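Local coordinates for protein acid phosphatase (Mycobacterium tuberculosis, PDB 2A6P) that removes phosphate from a broad range of substrates, including sugar phosphates, and can serve as a fructose-1,6-bisphosphatase in gluconeogenesis, at residues W111-T115 against H154-A158; D58-C64 against S144-V150. All blocks are in the same frame, centred on the assembly; numbering follows the deposited sequence.

Contact 1: residues W111-T115 against H154-A158; sequences WLVWT and HFSRA
Trp114 pushes the six-membered end of its indole against the N-terminal part of helix 153-163, where it meets His154, Arg157 and Ala158. Trp114 CH2 leads, 3.2 Å from His154 O, which sits at the ring edge, near the ring plane. That oxygen already accepts the helical hydrogen bond from Ala158 N. Trp114 CH2 is also 3.5 Å from Arg157 CB. With CG anti to the carbonyl carbon (chi1 -52°), the indole reaches across to the helix. The Arg157 side chain crosses the indole at about a right angle. It is extended from CG to NE, and Arg157 CD packs 3.5 Å from Trp114 CZ2. Its guanidinium plane is turned 23° from the indole plane. The six-membered ring of Trp114 and the His154 imidazole meet obliquely, planes at 77° and centroids 5.4 Å apart. Val113 completes the set with a CH-pi contact: CG1 stands over one face of the His154 ring, 3.9 Å from its centroid. The same methyl lies over one face of the Trp114 indole, toward its rim, and touches both rings.

The polar end of Arg157 is held elsewhere. NH2 forms a salt bridge with Glu187 of the second subunit, and NH1 bonds to Gly171 O. Glu90, by similarity the proton donor/acceptor, accepts bonds from the backbone N atoms of His154 and Phe155. The contact thus joins the short, weakly bonded helix 113-116 to the start of helix 153-163, beside the active site, while helix 124-141 packs against Ala158 and Phe155.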
loop_
_atom_site.group_PDB
_atom_site.type_symbol
_atom_site.label_atom_id
_atom_site.label_comp_id
_atom_site.label_asym_id
_atom_site.label_seq_id
_atom_site.Cartn_x
_atom_site.Cartn_y
_atom_site.Cartn_z
ATOM N N TRP A 111 18.442 8.497 -13.184
ATOM C CA TRP A 111 17.298 9.350 -12.857
ATOM C C TRP A 111 16.038 8.701 -12.275
ATOM O O TRP A 111 15.575 7.652 -12.733
ATOM C CB TRP A 111 16.871 10.148 -14.088
ATOM C CG TRP A 111 15.764 11.136 -13.805
ATOM C CD1 TRP A 111 15.901 12.423 -13.347
ATOM C CD2 TRP A 111 14.357 10.913 -13.955
ATOM N NE1 TRP A 111 14.661 13.012 -13.205
ATOM C CE2 TRP A 111 13.699 12.105 -13.569
ATOM C CE3 TRP A 111 13.587 9.818 -14.373
ATOM C CZ2 TRP A 111 12.303 12.233 -13.593
ATOM C CZ3 TRP A 111 12.201 9.946 -14.397
ATOM C CH2 TRP A 111 11.573 11.146 -14.009
ATOM N N LEU A 112 15.499 9.359 -11.252
ATOM C CA LEU A 112 14.247 8.991 -10.592
ATOM C C LEU A 112 13.749 10.372 -10.214
ATOM O O LEU A 112 14.516 11.178 -9.689
ATOM C CB LEU A 112 14.454 8.184 -9.312
ATOM C CG LEU A 112 14.655 6.668 -9.365
ATOM C CD1 LEU A 112 14.814 6.164 -7.933
ATOM C CD2 LEU A 112 13.476 5.967 -10.060
ATOM N N VAL A 113 12.489 10.667 -10.492
ATOM C CA VAL A 113 11.984 11.986 -10.164
ATOM C C VAL A 113 12.157 12.245 -8.671
ATOM O O VAL A 113 12.429 13.370 -8.252
ATOM C CB VAL A 113 10.494 12.128 -10.572
ATOM C CG1 VAL A 113 9.632 11.127 -9.808
ATOM C CG2 VAL A 113 10.025 13.561 -10.332
ATOM N N TRP A 114 12.035 11.178 -7.886
ATOM C CA TRP A 114 12.127 11.232 -6.424
ATOM C C TRP A 114 13.439 11.720 -5.828
ATOM O O TRP A 114 13.456 12.281 -4.725
ATOM C CB TRP A 114 11.811 9.852 -5.844
ATOM C CG TRP A 114 10.543 9.345 -6.372
ATOM C CD1 TRP A 114 10.371 8.421 -7.365
ATOM C CD2 TRP A 114 9.241 9.824 -6.029
ATOM N NE1 TRP A 114 9.031 8.301 -7.664
ATOM C CE2 TRP A 114 8.317 9.153 -6.859
ATOM C CE3 TRP A 114 8.765 10.760 -5.098
ATOM C CZ2 TRP A 114 6.938 9.394 -6.791
ATOM C CZ3 TRP A 114 7.394 10.997 -5.028
ATOM C CH2 TRP A 114 6.497 10.316 -5.873
ATOM N N THR A 115 14.535 11.496 -6.545
ATOM C CA THR A 115 15.847 11.902 -6.068
ATOM C C THR A 115 16.458 13.055 -6.885
ATOM O O THR A 115 17.222 13.868 -6.349
ATOM C CB THR A 115 16.802 10.699 -6.095
ATOM O OG1 THR A 115 16.809 10.132 -7.413
ATOM C CG2 THR A 115 16.347 9.636 -5.102
ATOM N N HIS A 154 2.593 10.747 -9.427
ATOM C CA HIS A 154 3.693 11.142 -8.563
ATOM C C HIS A 154 3.261 11.990 -7.379
ATOM O O HIS A 154 3.672 11.708 -6.251
ATOM C CB HIS A 154 4.787 11.832 -9.388
ATOM C CG HIS A 154 5.512 10.899 -10.315
ATOM N ND1 HIS A 154 6.197 11.331 -11.431
ATOM C CD2 HIS A 154 5.655 9.553 -10.288
ATOM C CE1 HIS A 154 6.728 10.292 -12.050
ATOM N NE2 HIS A 154 6.413 9.202 -11.376
ATOM N N PHE A 155 2.418 12.995 -7.597
ATOM C CA PHE A 155 2.000 13.815 -6.464
ATOM C C PHE A 155 1.224 13.018 -5.412
ATOM O O PHE A 155 1.443 13.195 -4.222
ATOM C CB PHE A 155 1.171 15.028 -6.893
ATOM C CG PHE A 155 0.927 16.001 -5.759
ATOM C CD1 PHE A 155 1.989 16.705 -5.194
ATOM C CD2 PHE A 155 -0.344 16.140 -5.189
ATOM C CE1 PHE A 155 1.788 17.530 -4.067
ATOM C CE2 PHE A 155 -0.550 16.965 -4.063
ATOM C CZ PHE A 155 0.514 17.655 -3.505
ATOM N N SER A 156 0.314 12.146 -5.844
ATOM C CA SER A 156 -0.439 11.325 -4.893
ATOM C C SER A 156 0.549 10.516 -4.045
ATOM O O SER A 156 0.390 10.390 -2.835
ATOM C CB SER A 156 -1.392 10.377 -5.626
ATOM O OG SER A 156 -2.446 11.084 -6.264
ATOM N N ARG A 157 1.564 9.956 -4.691
ATOM C CA ARG A 157 2.578 9.186 -3.988
ATOM C C ARG A 157 3.337 10.083 -3.029
ATOM O O ARG A 157 3.780 9.637 -1.969
ATOM C CB ARG A 157 3.602 8.616 -4.950
ATOM C CG ARG A 157 3.139 7.567 -5.916
ATOM C CD ARG A 157 4.421 7.003 -6.490
ATOM N NE ARG A 157 4.273 6.468 -7.821
ATOM C CZ ARG A 157 5.258 5.875 -8.479
ATOM N NH1 ARG A 157 6.449 5.748 -7.903
ATOM N NH2 ARG A 157 5.049 5.433 -9.708
ATOM N N ALA A 158 3.519 11.338 -3.433
ATOM C CA ALA A 158 4.224 12.314 -2.617
ATOM C C ALA A 158 3.415 12.521 -1.352
ATOM O O ALA A 158 3.957 12.514 -0.245
ATOM C CB ALA A 158 4.361 13.642 -3.368
#

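Contact 2: residues D58-C64 against S144-V150; sequences DDPIVIC and SRDVLFV
Strands 61-64 and 147-150 run parallel, their axes 4.8 Å apart at closest approach and inclined at 20°, with Ile61 level with Val147 and Cys64 with Val150. Backbone bonds run from Ile61 N to Asp146 O, Leu148 N to Ile61 O, Ile63 N to Leu148 O and Val150 N to Ile63 O. On one face, Ile61 and Val147 lie side by side, with their CG2 methyls 3.7 Å apart. Further along, Ile63 CB meets Phe149 CD1 at 3.9 Å, and helix 124-141 covers Val147 and Phe149. The other face carries Val62, Leu148, Cys64 and Val150.

These are neighbouring strands in the central sheet of the histidine phosphatase fold, between strands 83-84 and 13-17.

Polar groups hold the preceding loops. Arg145 CG sits between its backbone N and carbonyl carbon (chi1 65°), and a bend at chi3 turns the guanidinium back to Asp59. Arg145 NE donates to Asp59 O at 2.6 Å, nearly along the C=O axis and near the guanidinium plane. NH2 adds a weak bond to the same oxygen. Ile61 CB packs over one guanidinium face, Asp59 OD2 over the opposite one, and the Asp59 salt bridge rests on charge alone. Asp58 N meets Asp146 OD2 at 2.8 Å on its anti side but well out of the carboxylate plane, and Asp146 N donates to Asp58 O. Asp58 OD2 is hydrogen-bonded to His11 NE2.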
loop_
_atom_site.group_PDB
_atom_site.type_symbol
_atom_site.label_atom_id
_atom_site.label_comp_id
_atom_site.label_asym_id
_atom_site.label_seq_id
_atom_site.Cartn_x
_atom_site.Cartn_y
_atom_site.Cartn_z
ATOM N N ASP A 58 -17.585 9.393 5.012
ATOM C CA ASP A 58 -18.311 10.323 5.858
ATOM C C ASP A 58 -18.310 11.762 5.339
ATOM O O ASP A 58 -17.312 12.477 5.461
ATOM C CB ASP A 58 -17.724 10.289 7.271
ATOM C CG ASP A 58 -18.571 11.039 8.268
ATOM O OD1 ASP A 58 -19.737 10.642 8.453
ATOM O OD2 ASP A 58 -18.084 12.019 8.867
ATOM N N ASP A 59 -19.438 12.174 4.768
ATOM C CA ASP A 59 -19.603 13.533 4.251
ATOM C C ASP A 59 -18.264 14.083 3.746
ATOM O O ASP A 59 -17.774 15.101 4.230
ATOM C CB ASP A 59 -20.174 14.423 5.361
ATOM C CG ASP A 59 -20.471 15.835 4.889
ATOM O OD1 ASP A 59 -20.985 15.993 3.754
ATOM O OD2 ASP A 59 -20.200 16.781 5.665
ATOM N N PRO A 60 -17.669 13.409 2.748
ATOM C CA PRO A 60 -16.389 13.716 2.098
ATOM C C PRO A 60 -16.219 15.095 1.461
ATOM O O PRO A 60 -17.104 15.575 0.742
ATOM C CB PRO A 60 -16.273 12.633 1.023
ATOM C CG PRO A 60 -17.205 11.578 1.459
ATOM C CD PRO A 60 -18.347 12.314 2.032
ATOM N N ILE A 61 -15.078 15.730 1.723
ATOM C CA ILE A 61 -14.785 17.004 1.082
ATOM C C ILE A 61 -13.825 16.601 -0.041
ATOM O O ILE A 61 -12.778 15.996 0.210
ATOM C CB ILE A 61 -14.106 18.024 2.032
ATOM C CG1 ILE A 61 -13.754 19.293 1.239
ATOM C CG2 ILE A 61 -12.890 17.412 2.681
ATOM C CD1 ILE A 61 -13.093 20.390 2.069
ATOM N N VAL A 62 -14.207 16.908 -1.278
ATOM C CA VAL A 62 -13.406 16.554 -2.451
ATOM C C VAL A 62 -12.593 17.711 -3.028
ATOM O O VAL A 62 -13.148 18.736 -3.446
ATOM C CB VAL A 62 -14.308 15.982 -3.571
ATOM C CG1 VAL A 62 -13.463 15.569 -4.761
ATOM C CG2 VAL A 62 -15.125 14.790 -3.035
ATOM N N ILE A 63 -11.274 17.528 -3.038
ATOM C CA ILE A 63 -10.330 18.507 -3.561
ATOM C C ILE A 63 -9.779 17.906 -4.853
ATOM O O ILE A 63 -9.361 16.741 -4.869
ATOM C CB ILE A 63 -9.183 18.765 -2.555
ATOM C CG1 ILE A 63 -9.740 19.352 -1.252
ATOM C CG2 ILE A 63 -8.202 19.778 -3.130
ATOM C CD1 ILE A 63 -10.589 18.405 -0.452
ATOM N N CYS A 64 -9.759 18.694 -5.924
ATOM C CA CYS A 64 -9.327 18.191 -7.229
ATOM C C CYS A 64 -8.247 19.018 -7.936
ATOM O O CYS A 64 -8.194 20.232 -7.788
ATOM C CB CYS A 64 -10.567 18.083 -8.143
ATOM S SG CYS A 64 -10.366 17.242 -9.753
ATOM N N SER A 144 -13.547 16.417 11.250
ATOM C CA SER A 144 -14.986 16.210 11.243
ATOM C C SER A 144 -15.509 15.385 10.070
ATOM O O SER A 144 -16.655 14.935 10.095
ATOM C CB SER A 144 -15.691 17.570 11.252
ATOM O OG SER A 144 -15.379 18.310 10.084
ATOM N N ARG A 145 -14.683 15.179 9.048
ATOM C CA ARG A 145 -15.115 14.418 7.874
ATOM C C ARG A 145 -13.947 13.738 7.141
ATOM O O ARG A 145 -12.772 13.987 7.452
ATOM C CB ARG A 145 -15.850 15.359 6.902
ATOM C CG ARG A 145 -14.952 16.468 6.309
ATOM C CD ARG A 145 -15.736 17.688 5.800
ATOM N NE ARG A 145 -16.665 17.365 4.718
ATOM C CZ ARG A 145 -17.326 18.269 3.998
ATOM N NH1 ARG A 145 -17.159 19.564 4.242
ATOM N NH2 ARG A 145 -18.160 17.882 3.035
ATOM N N ASP A 146 -14.284 12.880 6.175
ATOM C CA ASP A 146 -13.284 12.192 5.362
ATOM C C ASP A 146 -12.845 13.132 4.239
ATOM O O ASP A 146 -13.613 14.003 3.816
ATOM C CB ASP A 146 -13.854 10.905 4.750
ATOM C CG ASP A 146 -13.980 9.773 5.768
ATOM O OD1 ASP A 146 -13.147 9.700 6.699
ATOM O OD2 ASP A 146 -14.904 8.942 5.627
ATOM N N VAL A 147 -11.612 12.954 3.761
ATOM C CA VAL A 147 -11.050 13.788 2.686
ATOM C C VAL A 147 -10.669 12.977 1.437
ATOM O O VAL A 147 -10.084 11.901 1.545
ATOM C CB VAL A 147 -9.783 14.552 3.183
ATOM C CG1 VAL A 147 -9.131 15.306 2.030
ATOM C CG2 VAL A 147 -10.164 15.519 4.302
ATOM N N LEU A 148 -11.003 13.502 0.257
ATOM C CA LEU A 148 -10.678 12.831 -1.002
ATOM C C LEU A 148 -9.925 13.735 -1.983
ATOM O O LEU A 148 -10.430 14.783 -2.397
ATOM C CB LEU A 148 -11.953 12.301 -1.676
ATOM C CG LEU A 148 -11.793 11.742 -3.103
ATOM C CD1 LEU A 148 -10.810 10.597 -3.112
ATOM C CD2 LEU A 148 -13.133 11.274 -3.628
ATOM N N PHE A 149 -8.713 13.326 -2.343
ATOM C CA PHE A 149 -7.908 14.079 -3.294
ATOM C C PHE A 149 -8.001 13.390 -4.639
ATOM O O PHE A 149 -7.745 12.183 -4.731
ATOM C CB PHE A 149 -6.417 14.085 -2.909
ATOM C CG PHE A 149 -6.057 14.953 -1.725
ATOM C CD1 PHE A 149 -6.959 15.869 -1.187
ATOM C CD2 PHE A 149 -4.773 14.884 -1.183
ATOM C CE1 PHE A 149 -6.582 16.711 -0.119
ATOM C CE2 PHE A 149 -4.385 15.714 -0.125
ATOM C CZ PHE A 149 -5.293 16.633 0.410
ATOM N N VAL A 150 -8.364 14.132 -5.683
ATOM C CA VAL A 150 -8.388 13.563 -7.034
ATOM C C VAL A 150 -7.159 14.243 -7.638
ATOM O O VAL A 150 -7.175 15.448 -7.898
ATOM C CB VAL A 150 -9.648 13.956 -7.791
ATOM C CG1 VAL A 150 -9.611 13.369 -9.221
ATOM C CG2 VAL A 150 -10.869 13.474 -7.013
#

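The centres of contacts 1 and 2 lie about 23 Å apart, on opposite sides of the chain's centre. Their segments alternate along the chain: 58-64, 111-115, 144-150, 154-158. Strand 147-151 leads directly into helix 153-163, so one continuous run supplies the second half of both contacts. Contact 2 belongs to the central sheet, and contact 1 to the helices beside the active site. Between their later segments comes His152, by similarity the transition-state stabilizer. The strand therefore carries the chain from the sheet to the catalytic region, near His18, the inferred phosphohistidine. Contact 1 also reaches the second subunit of the homodimer, whereas contact 2 lies within one chain.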